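Local coordinates for uronate isomerase (Caulobacter crescentus, PDB 2Q01), which catalyses the reversible isomerisation of D-glucuronate to D-fructuronate and of D-galacturonate to D-tagaturonate in the interconversion of pentoses and glucuronate, at the interface of chains A and B. Numbering follows the deposited sequence. Chains: chain A/B, Uronate isomerase.

The three contacts follow one another along the boundary between chains A and B. The C-alpha centre of contact 2 lies about 13 Å from that of contact 1 and about 13 Å from that of contact 3, while contacts 1 and 3 are about 23 Å apart. Helix 393-407 of chain B serves contacts 1 and 2, helix 366-375 of chain A serves contacts 2 and 3, and strand 332-333 of chain B supplies neighbouring residues to contacts 2 and 3. The two chains contribute different residues, and the interface is not an exact two-fold. The deposited assembly holds three copies; the structure alone does not show that this is the form in solution.

Contact 1: the interface of chains A and B. Residues chain A 405, 448; chain B 14, 112, 392-395.
A:Glu405 brings its carboxylate onto the start of helix 393-407 of chain B, where packing is close. The hydroxyl of B:Ser392 donates from OG to OE1 of A:Glu405 at 2.6 Å, from well above the carboxylate plane. The other oxygen, OE2, accepts the backbone N-H of B:Glu394 on its syn side at 3.1 Å, nearly straight (166° at the hydrogen). Beyond CG the A:Glu405 chain is extended, carrying both oxygens there; the N-terminal position would probably stabilise the negative charge. B:Ser392 also caps its own helix, its OG accepting the N-H of B:Gly395. B:Pro393 touches both chain A residues, its CB 3.5 Å from NH1 of A:Arg448 and its CD against OE2 of A:Glu405.

From A:Arg448, NH1 meets OE1 of B:Glu394 at 2.8 Å in a salt bridge, and NH2 meets its OE2 at 3.1 Å. The two planes are turned 40° apart, so NH1 comes from well above the carboxylate plane while NH2 lies on the syn side, nearer it. A bend at chi3 (-108°) points the guanidinium here. CD2 of B:Leu14 lies 3.7 Å from CD of A:Arg448, the side chains crossing at about a right angle.

The backbone end of A:Arg448 is looser: water 1 links its carbonyl O to the backbone N of B:Gly112. A:Glu405 near the end of helix 393-407 thus meets the beginning of the same helix in chain B, while A:Arg448, B:Leu14 and B:Gly112 approach from loops.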
ATOM      1  N   GLU A 405     -12.427  -8.721   2.590  1.00 34.20           N
ATOM      2  CA  GLU A 405     -13.571  -8.161   1.877  1.00 36.17           C
ATOM      3  C   GLU A 405     -13.866  -8.780   0.516  1.00 42.55           C
ATOM      4  O   GLU A 405     -15.018  -8.799   0.080  1.00 51.89           O
ATOM      5  CB  GLU A 405     -13.456  -6.643   1.795  1.00 42.09           C
ATOM      6  CG  GLU A 405     -13.795  -5.989   3.140  1.00 73.47           C
ATOM      7  CD  GLU A 405     -13.686  -4.481   3.140  1.00 78.60           C
ATOM      8  OE1 GLU A 405     -12.835  -3.935   2.399  1.00 70.49           O
ATOM      9  OE2 GLU A 405     -14.459  -3.840   3.886  1.00 71.21           O
ATOM     10  N   ARG A 448     -20.312  -5.286  12.219  1.00 40.71           N
ATOM     11  CA  ARG A 448     -20.090  -5.805  10.873  1.00 39.70           C
ATOM     12  C   ARG A 448     -20.180  -7.325  10.861  1.00 43.57           C
ATOM     13  O   ARG A 448     -20.296  -7.940   9.798  1.00 41.50           O
ATOM     14  CB  ARG A 448     -18.734  -5.358  10.358  1.00 31.52           C
ATOM     15  CG  ARG A 448     -18.664  -3.888  10.053  1.00 31.80           C
ATOM     16  CD  ARG A 448     -17.576  -3.634   9.047  1.00 51.15           C
ATOM     17  NE  ARG A 448     -16.420  -2.973   9.634  1.00 45.33           N
ATOM     18  CZ  ARG A 448     -15.217  -2.956   9.074  1.00 65.12           C
ATOM     19  NH1 ARG A 448     -15.008  -3.586   7.924  1.00 63.51           N
ATOM     20  NH2 ARG A 448     -14.219  -2.322   9.673  1.00 77.64           N
TER
ATOM     21  N   LEU B  14     -20.897   0.276  11.407  1.00 41.39           N
ATOM     22  CA  LEU B  14     -19.830   0.973  10.657  1.00 47.10           C
ATOM     23  C   LEU B  14     -19.201   2.200  11.349  1.00 44.11           C
ATOM     24  O   LEU B  14     -18.203   2.742  10.867  1.00 49.84           O
ATOM     25  CB  LEU B  14     -20.255   1.293   9.202  1.00 37.34           C
ATOM     26  CG  LEU B  14     -20.919   0.178   8.368  1.00 29.41           C
ATOM     27  CD1 LEU B  14     -21.507   0.718   7.088  1.00 40.23           C
ATOM     28  CD2 LEU B  14     -19.969  -0.952   8.074  1.00 33.10           C
ATOM     29  N   GLY B 112     -17.754 -11.002   7.043  1.00 42.30           N
ATOM     30  CA  GLY B 112     -16.646 -10.055   7.000  1.00 38.67           C
ATOM     31  C   GLY B 112     -16.544  -9.261   5.713  1.00 42.20           C
ATOM     32  O   GLY B 112     -15.701  -8.361   5.589  1.00 34.52           O
ATOM     33  N   SER B 392     -16.167  -0.645  -0.234  1.00 47.05           N
ATOM     34  CA  SER B 392     -16.294  -1.441   0.979  1.00 43.07           C
ATOM     35  C   SER B 392     -15.835  -0.617   2.196  1.00 48.99           C
ATOM     36  O   SER B 392     -15.063   0.325   2.023  1.00 50.36           O
ATOM     37  CB  SER B 392     -15.438  -2.700   0.834  1.00 40.28           C
ATOM     38  OG  SER B 392     -14.064  -2.374   0.753  1.00 42.97           O
ATOM     39  N   PRO B 393     -16.320  -0.954   3.420  1.00 47.47           N
ATOM     40  CA  PRO B 393     -15.923  -0.272   4.664  1.00 45.78           C
ATOM     41  C   PRO B 393     -14.423   0.020   4.821  1.00 47.65           C
ATOM     42  O   PRO B 393     -14.044   1.175   5.039  1.00 46.11           O
ATOM     43  CB  PRO B 393     -16.398  -1.241   5.749  1.00 51.89           C
ATOM     44  CG  PRO B 393     -17.612  -1.854   5.170  1.00 45.19           C
ATOM     45  CD  PRO B 393     -17.340  -1.990   3.692  1.00 54.08           C
ATOM     46  N   GLU B 394     -13.587  -1.009   4.698  1.00 42.98           N
ATOM     47  CA  GLU B 394     -12.132  -0.834   4.747  1.00 48.10           C
ATOM     48  C   GLU B 394     -11.564  -0.059   3.553  1.00 41.96           C
ATOM     49  O   GLU B 394     -10.592   0.676   3.698  1.00 40.92           O
ATOM     50  CB  GLU B 394     -11.419  -2.182   4.897  1.00 49.52           C
ATOM     51  CG  GLU B 394     -10.652  -2.348   6.202  1.00 65.65           C
ATOM     52  CD  GLU B 394     -11.545  -2.509   7.419  1.00 74.11           C
ATOM     53  OE1 GLU B 394     -12.190  -3.572   7.551  1.00 90.70           O
ATOM     54  OE2 GLU B 394     -11.584  -1.582   8.253  1.00 76.50           O
ATOM     55  N   GLY B 395     -12.177  -0.224   2.385  1.00 38.82           N
ATOM     56  CA  GLY B 395     -11.699   0.402   1.157  1.00 37.00           C
ATOM     57  C   GLY B 395     -11.979   1.888   1.100  1.00 39.00           C
ATOM     58  O   GLY B 395     -11.090   2.679   0.777  1.00 48.90           O
TER
HETATM   59  O   HOH W   1     -19.878 -10.627   8.828  1.00 34.08           O

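Contact 2: the interface of chains A and B. Residues chain A 368-369, 373; chain B 333, 362, 364, 390, 398.
A:Ser368 faces B:Glu364 and B:His390 across the chain boundary. Its CB lies at the edge of the imidazole of B:His390, in the ring plane, 3.9 Å from CE1. From there chi1 (61°) places OG between the backbone N and the carbonyl carbon, facing the carboxylate of B:Glu364. The hydroxyl OG donates to OE2 of B:Glu364 at 2.8 Å, meeting that oxygen nearly along its C-O axis. Water 2 bridges the same two groups, 2.6 Å from OE2 of B:Glu364 and farther from OG of A:Ser368.

Second-shell bonds within chain B hold the acceptor side in place. The guanidinium of B:Arg398 donates from NE to OE1 of B:Glu364 at 2.8 Å on the syn side, tilted from the carboxylate plane, in a salt bridge that positions the glutamate. CG of B:Glu364 sits over the centre of the B:His390 ring, and NE2 of that ring donates to the carbonyl O of B:Leu362, fixing the imidazole's rotation.

Beside this polar group, the backbone carbonyl O of A:Arg369 lies 3.3 Å from CG of B:Pro333, whose ring also packs against CB of A:Pro373. The A:Arg369 side chain runs antiparallel past B:Pro333, its CG 3.9 Å from the proline CB.

One face of helix 366-375 in chain A thus docks on a composite surface of chain B: strand 332-333, the loop residues B:Leu362 and B:Glu364, the 3-10 helix 388-390 and helix 393-407.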
ATOM      1  N   SER A 368      -5.047  -6.737  -1.679  1.00 27.46           N
ATOM      2  CA  SER A 368      -6.358  -6.259  -2.122  1.00 41.61           C
ATOM      3  C   SER A 368      -6.466  -6.165  -3.641  1.00 37.22           C
ATOM      4  O   SER A 368      -7.567  -6.252  -4.194  1.00 40.37           O
ATOM      5  CB  SER A 368      -6.688  -4.904  -1.484  1.00 45.97           C
ATOM      6  OG  SER A 368      -5.734  -3.918  -1.851  1.00 51.09           O
ATOM      7  N   ARG A 369      -5.325  -5.996  -4.306  1.00 34.98           N
ATOM      8  CA  ARG A 369      -5.302  -5.800  -5.750  1.00 28.51           C
ATOM      9  C   ARG A 369      -5.394  -7.108  -6.523  1.00 35.00           C
ATOM     10  O   ARG A 369      -6.160  -7.207  -7.469  1.00 46.38           O
ATOM     11  CB  ARG A 369      -4.047  -5.043  -6.178  1.00 24.26           C
ATOM     12  CG  ARG A 369      -4.192  -4.331  -7.519  1.00 37.44           C
ATOM     13  CD  ARG A 369      -2.866  -4.198  -8.264  1.00 26.75           C
ATOM     14  NE  ARG A 369      -1.845  -3.484  -7.497  1.00 40.11           N
ATOM     15  CZ  ARG A 369      -0.678  -4.001  -7.113  1.00 35.93           C
ATOM     16  NH1 ARG A 369      -0.348  -5.248  -7.425  1.00 41.60           N
ATOM     17  NH2 ARG A 369       0.172  -3.260  -6.419  1.00 47.71           N
ATOM     18  N   PRO A 373      -8.785 -10.866  -5.013  1.00 39.72           N
ATOM     19  CA  PRO A 373      -9.597 -11.126  -6.211  1.00 33.39           C
ATOM     20  C   PRO A 373      -9.346 -12.467  -6.924  1.00 30.95           C
ATOM     21  O   PRO A 373     -10.289 -13.062  -7.442  1.00 40.56           O
ATOM     22  CB  PRO A 373      -9.268  -9.936  -7.117  1.00 40.11           C
ATOM     23  CG  PRO A 373      -8.881  -8.860  -6.173  1.00 27.77           C
ATOM     24  CD  PRO A 373      -8.076  -9.577  -5.144  1.00 37.00           C
TER
ATOM     25  N   PRO B 333      -8.042  -6.878 -10.984  1.00 49.60           N
ATOM     26  CA  PRO B 333      -7.277  -5.630 -11.086  1.00 45.49           C
ATOM     27  C   PRO B 333      -5.817  -5.815 -11.476  1.00 37.84           C
ATOM     28  O   PRO B 333      -5.212  -6.845 -11.176  1.00 43.52           O
ATOM     29  CB  PRO B 333      -7.342  -5.064  -9.667  1.00 49.36           C
ATOM     30  CG  PRO B 333      -8.543  -5.665  -9.074  1.00 51.92           C
ATOM     31  CD  PRO B 333      -8.609  -7.046  -9.634  1.00 49.47           C
ATOM     32  N   LEU B 362      -8.216   0.809  -9.511  1.00 34.89           N
ATOM     33  CA  LEU B 362      -8.353  -0.513  -8.921  1.00 31.58           C
ATOM     34  C   LEU B 362      -7.077  -0.811  -8.138  1.00 36.58           C
ATOM     35  O   LEU B 362      -6.958  -1.833  -7.460  1.00 29.93           O
ATOM     36  CB  LEU B 362      -8.554  -1.546 -10.027  1.00 34.66           C
ATOM     37  CG  LEU B 362      -9.884  -2.288 -10.184  1.00 34.43           C
ATOM     38  CD1 LEU B 362     -11.012  -1.635  -9.435  1.00 30.22           C
ATOM     39  CD2 LEU B 362     -10.237  -2.493 -11.661  1.00 30.82           C
ATOM     40  N   GLU B 364      -5.055   0.646  -5.255  1.00 38.03           N
ATOM     41  CA  GLU B 364      -5.066   1.509  -4.057  1.00 34.76           C
ATOM     42  C   GLU B 364      -3.742   2.196  -3.749  1.00 36.69           C
ATOM     43  O   GLU B 364      -3.707   3.205  -3.035  1.00 48.61           O
ATOM     44  CB  GLU B 364      -5.466   0.709  -2.817  1.00 32.61           C
ATOM     45  CG  GLU B 364      -6.924   0.330  -2.742  1.00 47.79           C
ATOM     46  CD  GLU B 364      -7.276  -0.317  -1.414  1.00 67.00           C
ATOM     47  OE1 GLU B 364      -8.044   0.295  -0.641  1.00 70.85           O
ATOM     48  OE2 GLU B 364      -6.773  -1.429  -1.136  1.00 58.16           O
ATOM     49  N   HIS B 390     -12.817  -2.327  -3.816  1.00 46.17           N
ATOM     50  CA  HIS B 390     -12.488  -1.357  -2.776  1.00 45.14           C
ATOM     51  C   HIS B 390     -13.699  -0.509  -2.388  1.00 45.34           C
ATOM     52  O   HIS B 390     -13.607   0.375  -1.547  1.00 52.91           O
ATOM     53  CB  HIS B 390     -11.321  -0.483  -3.225  1.00 45.06           C
ATOM     54  CG  HIS B 390     -10.221  -1.246  -3.896  1.00 49.64           C
ATOM     55  ND1 HIS B 390      -9.475  -2.205  -3.246  1.00 53.74           N
ATOM     56  CD2 HIS B 390      -9.741  -1.191  -5.161  1.00 48.97           C
ATOM     57  CE1 HIS B 390      -8.585  -2.709  -4.081  1.00 39.49           C
ATOM     58  NE2 HIS B 390      -8.724  -2.110  -5.249  1.00 44.54           N
ATOM     59  N   ARG B 398      -9.746   3.659   3.574  1.00 37.21           N
ATOM     60  CA  ARG B 398      -8.380   3.775   3.047  1.00 24.68           C
ATOM     61  C   ARG B 398      -8.268   4.894   2.014  1.00 35.33           C
ATOM     62  O   ARG B 398      -7.308   5.663   2.038  1.00 34.89           O
ATOM     63  CB  ARG B 398      -7.897   2.452   2.462  1.00 36.07           C
ATOM     64  CG  ARG B 398      -7.377   1.476   3.504  1.00 38.58           C
ATOM     65  CD  ARG B 398      -6.559   0.369   2.876  1.00 46.50           C
ATOM     66  NE  ARG B 398      -7.356  -0.494   2.003  1.00 36.89           N
ATOM     67  CZ  ARG B 398      -7.981  -1.600   2.399  1.00 41.63           C
ATOM     68  NH1 ARG B 398      -8.676  -2.321   1.522  1.00 28.48           N
ATOM     69  NH2 ARG B 398      -7.921  -1.987   3.669  1.00 34.90           N
TER
HETATM   70  O   HOH W   2      -4.816  -1.927   0.558  1.00 38.49           O

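Contact 3: the interface of chains A and B. Residues chain A 339-340, 346, 374, 378; chain B 313, 316, 332.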
ATOM      1  N   VAL A 339      -1.249 -11.757 -11.502  1.00 36.86           N
ATOM      2  CA  VAL A 339      -2.369 -11.774 -12.460  1.00 44.50           C
ATOM      3  C   VAL A 339      -1.972 -12.382 -13.806  1.00 44.91           C
ATOM      4  O   VAL A 339      -2.622 -13.314 -14.273  1.00 51.48           O
ATOM      5  CB  VAL A 339      -3.021 -10.359 -12.651  1.00 34.29           C
ATOM      6  CG1 VAL A 339      -4.274 -10.431 -13.506  1.00 32.39           C
ATOM      7  CG2 VAL A 339      -3.378  -9.750 -11.323  1.00 37.27           C
ATOM      8  N   ASP A 340      -0.899 -11.871 -14.409  1.00 44.44           N
ATOM      9  CA  ASP A 340      -0.397 -12.409 -15.671  1.00 45.79           C
ATOM     10  C   ASP A 340       0.415 -13.669 -15.443  1.00 43.26           C
ATOM     11  O   ASP A 340       0.423 -14.575 -16.278  1.00 57.32           O
ATOM     12  CB  ASP A 340       0.471 -11.381 -16.403  1.00 51.89           C
ATOM     13  CG  ASP A 340      -0.342 -10.285 -17.053  1.00 61.22           C
ATOM     14  OD1 ASP A 340       0.083  -9.113 -16.974  1.00 74.69           O
ATOM     15  OD2 ASP A 340      -1.402 -10.595 -17.642  1.00 67.69           O
ATOM     16  N   LEU A 346      -3.523 -21.329 -14.455  1.00 32.26           N
ATOM     17  CA  LEU A 346      -4.954 -21.237 -14.164  1.00 34.40           C
ATOM     18  C   LEU A 346      -5.857 -21.456 -15.379  1.00 42.02           C
ATOM     19  O   LEU A 346      -7.031 -21.802 -15.221  1.00 47.96           O
ATOM     20  CB  LEU A 346      -5.285 -19.901 -13.486  1.00 34.95           C
ATOM     21  CG  LEU A 346      -4.705 -19.674 -12.086  1.00 35.25           C
ATOM     22  CD1 LEU A 346      -4.892 -18.235 -11.650  1.00 39.58           C
ATOM     23  CD2 LEU A 346      -5.301 -20.635 -11.071  1.00 35.91           C
ATOM     24  N   LEU A 374      -8.101 -12.940  -6.946  1.00 29.76           N
ATOM     25  CA  LEU A 374      -7.794 -14.251  -7.523  1.00 28.95           C
ATOM     26  C   LEU A 374      -8.334 -15.397  -6.667  1.00 34.46           C
ATOM     27  O   LEU A 374      -9.029 -16.269  -7.179  1.00 39.87           O
ATOM     28  CB  LEU A 374      -6.285 -14.428  -7.765  1.00 28.45           C
ATOM     29  CG  LEU A 374      -5.616 -13.698  -8.945  1.00 29.66           C
ATOM     30  CD1 LEU A 374      -4.119 -13.968  -8.944  1.00 26.40           C
ATOM     31  CD2 LEU A 374      -6.224 -14.065 -10.296  1.00 13.18           C
ATOM     32  N   TYR A 378     -11.092 -18.253  -8.120  1.00 37.07           N
ATOM     33  CA  TYR A 378     -10.643 -19.555  -8.619  1.00 37.97           C
ATOM     34  C   TYR A 378     -10.784 -20.625  -7.553  1.00 35.55           C
ATOM     35  O   TYR A 378     -10.281 -20.445  -6.443  1.00 42.85           O
ATOM     36  CB  TYR A 378      -9.188 -19.493  -9.090  1.00 33.31           C
ATOM     37  CG  TYR A 378      -9.000 -18.841 -10.434  1.00 34.02           C
ATOM     38  CD1 TYR A 378      -8.578 -17.518 -10.537  1.00 34.19           C
ATOM     39  CD2 TYR A 378      -9.242 -19.548 -11.605  1.00 38.55           C
ATOM     40  CE1 TYR A 378      -8.399 -16.917 -11.778  1.00 30.79           C
ATOM     41  CE2 TYR A 378      -9.076 -18.958 -12.843  1.00 36.11           C
ATOM     42  CZ  TYR A 378      -8.654 -17.645 -12.925  1.00 44.13           C
ATOM     43  OH  TYR A 378      -8.487 -17.068 -14.158  1.00 42.48           O
TER
ATOM     44  N   HIS B 313      -7.989  -6.347 -15.754  1.00 46.22           N
ATOM     45  CA  HIS B 313      -7.693  -7.500 -16.597  1.00 36.29           C
ATOM     46  C   HIS B 313      -8.986  -8.271 -16.774  1.00 37.79           C
ATOM     47  O   HIS B 313      -9.298  -9.157 -15.977  1.00 38.74           O
ATOM     48  CB  HIS B 313      -6.667  -8.400 -15.915  1.00 31.35           C
ATOM     49  CG  HIS B 313      -6.034  -9.405 -16.823  1.00 34.68           C
ATOM     50  ND1 HIS B 313      -6.743 -10.424 -17.419  1.00 33.95           N
ATOM     51  CD2 HIS B 313      -4.748  -9.563 -17.214  1.00 43.48           C
ATOM     52  CE1 HIS B 313      -5.928 -11.153 -18.157  1.00 29.86           C
ATOM     53  NE2 HIS B 313      -4.709 -10.655 -18.045  1.00 42.81           N
ATOM     54  N   HIS B 316     -10.266 -12.954 -17.199  1.00 42.66           N
ATOM     55  CA  HIS B 316      -9.051 -13.647 -16.771  1.00 39.04           C
ATOM     56  C   HIS B 316      -9.198 -15.169 -16.843  1.00 44.86           C
ATOM     57  O   HIS B 316      -8.247 -15.872 -17.184  1.00 50.77           O
ATOM     58  CB  HIS B 316      -8.697 -13.205 -15.354  1.00 36.90           C
ATOM     59  CG  HIS B 316      -7.340 -13.627 -14.904  1.00 35.14           C
ATOM     60  ND1 HIS B 316      -7.111 -14.813 -14.241  1.00 32.20           N
ATOM     61  CD2 HIS B 316      -6.138 -13.017 -15.012  1.00 27.37           C
ATOM     62  CE1 HIS B 316      -5.823 -14.916 -13.960  1.00 22.69           C
ATOM     63  NE2 HIS B 316      -5.211 -13.839 -14.417  1.00 38.57           N
ATOM     64  N   ILE B 332      -9.892  -9.212 -12.933  1.00 36.49           N
ATOM     65  CA  ILE B 332      -8.936  -9.016 -11.848  1.00 37.28           C
ATOM     66  C   ILE B 332      -8.205  -7.684 -12.054  1.00 43.42           C
ATOM     67  O   ILE B 332      -7.830  -7.365 -13.173  1.00 52.05           O
ATOM     68  CB  ILE B 332      -7.904 -10.201 -11.796  1.00 32.11           C
ATOM     69  CG1 ILE B 332      -8.589 -11.571 -11.955  1.00 31.19           C
ATOM     70  CG2 ILE B 332      -7.060 -10.167 -10.527  1.00 27.69           C
ATOM     71  CD1 ILE B 332      -9.591 -11.966 -10.840  1.00 37.67           C
TER
HETATM   72  O   HOH W   3      -7.527 -18.502 -16.962  1.00 35.82           O
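With CG anti to the backbone N (chi1 -168°) and the ring turned by chi2 of -91°, B:His316 extends its imidazole between A:Val339 and A:Tyr378, and both ring nitrogens find partners in chain A. A:Tyr378 has its CG anti to the carbonyl carbon, and ND1 of B:His316 lies in plane at the edge of the phenol ring. NE2 of B:His316 donates to the carbonyl O of A:Val339 at 2.6 Å, straight at the hydrogen (178°) and with the oxygen in the imidazole plane. ND1 pairs with the phenolic OH of A:Tyr378, also at 2.6 Å; the direction of this bond is not decided. Water 3 adds a second link, joining the tyrosine OH to the backbone O of B:His316. Bonds at both nitrogens fix the ring's rotation.

Carbon contacts from A:Val339 and A:Leu374 flank this ring. CG1 of A:Val339 comes within 3.5 Å of CD2 of B:His316, and CD2 of A:Leu374 lies 3.8 Å from its CE1, the two side chains crossing at about a right angle. The same leucine methyl reaches CG1 of B:Ile332, whose CG2 meets CG2 of A:Val339. CD1 of A:Leu346 covers one face of the A:Tyr378 ring near its rim. B:His313, one face of which carries CD2 of B:His316, adds a weak bond from NE2 to OD2 of A:Asp340.

Through B:His316 the site joins a chain B loop to chain A. A:Tyr378 also belongs to the potassium site, though the structure alone shows no effect on the metal.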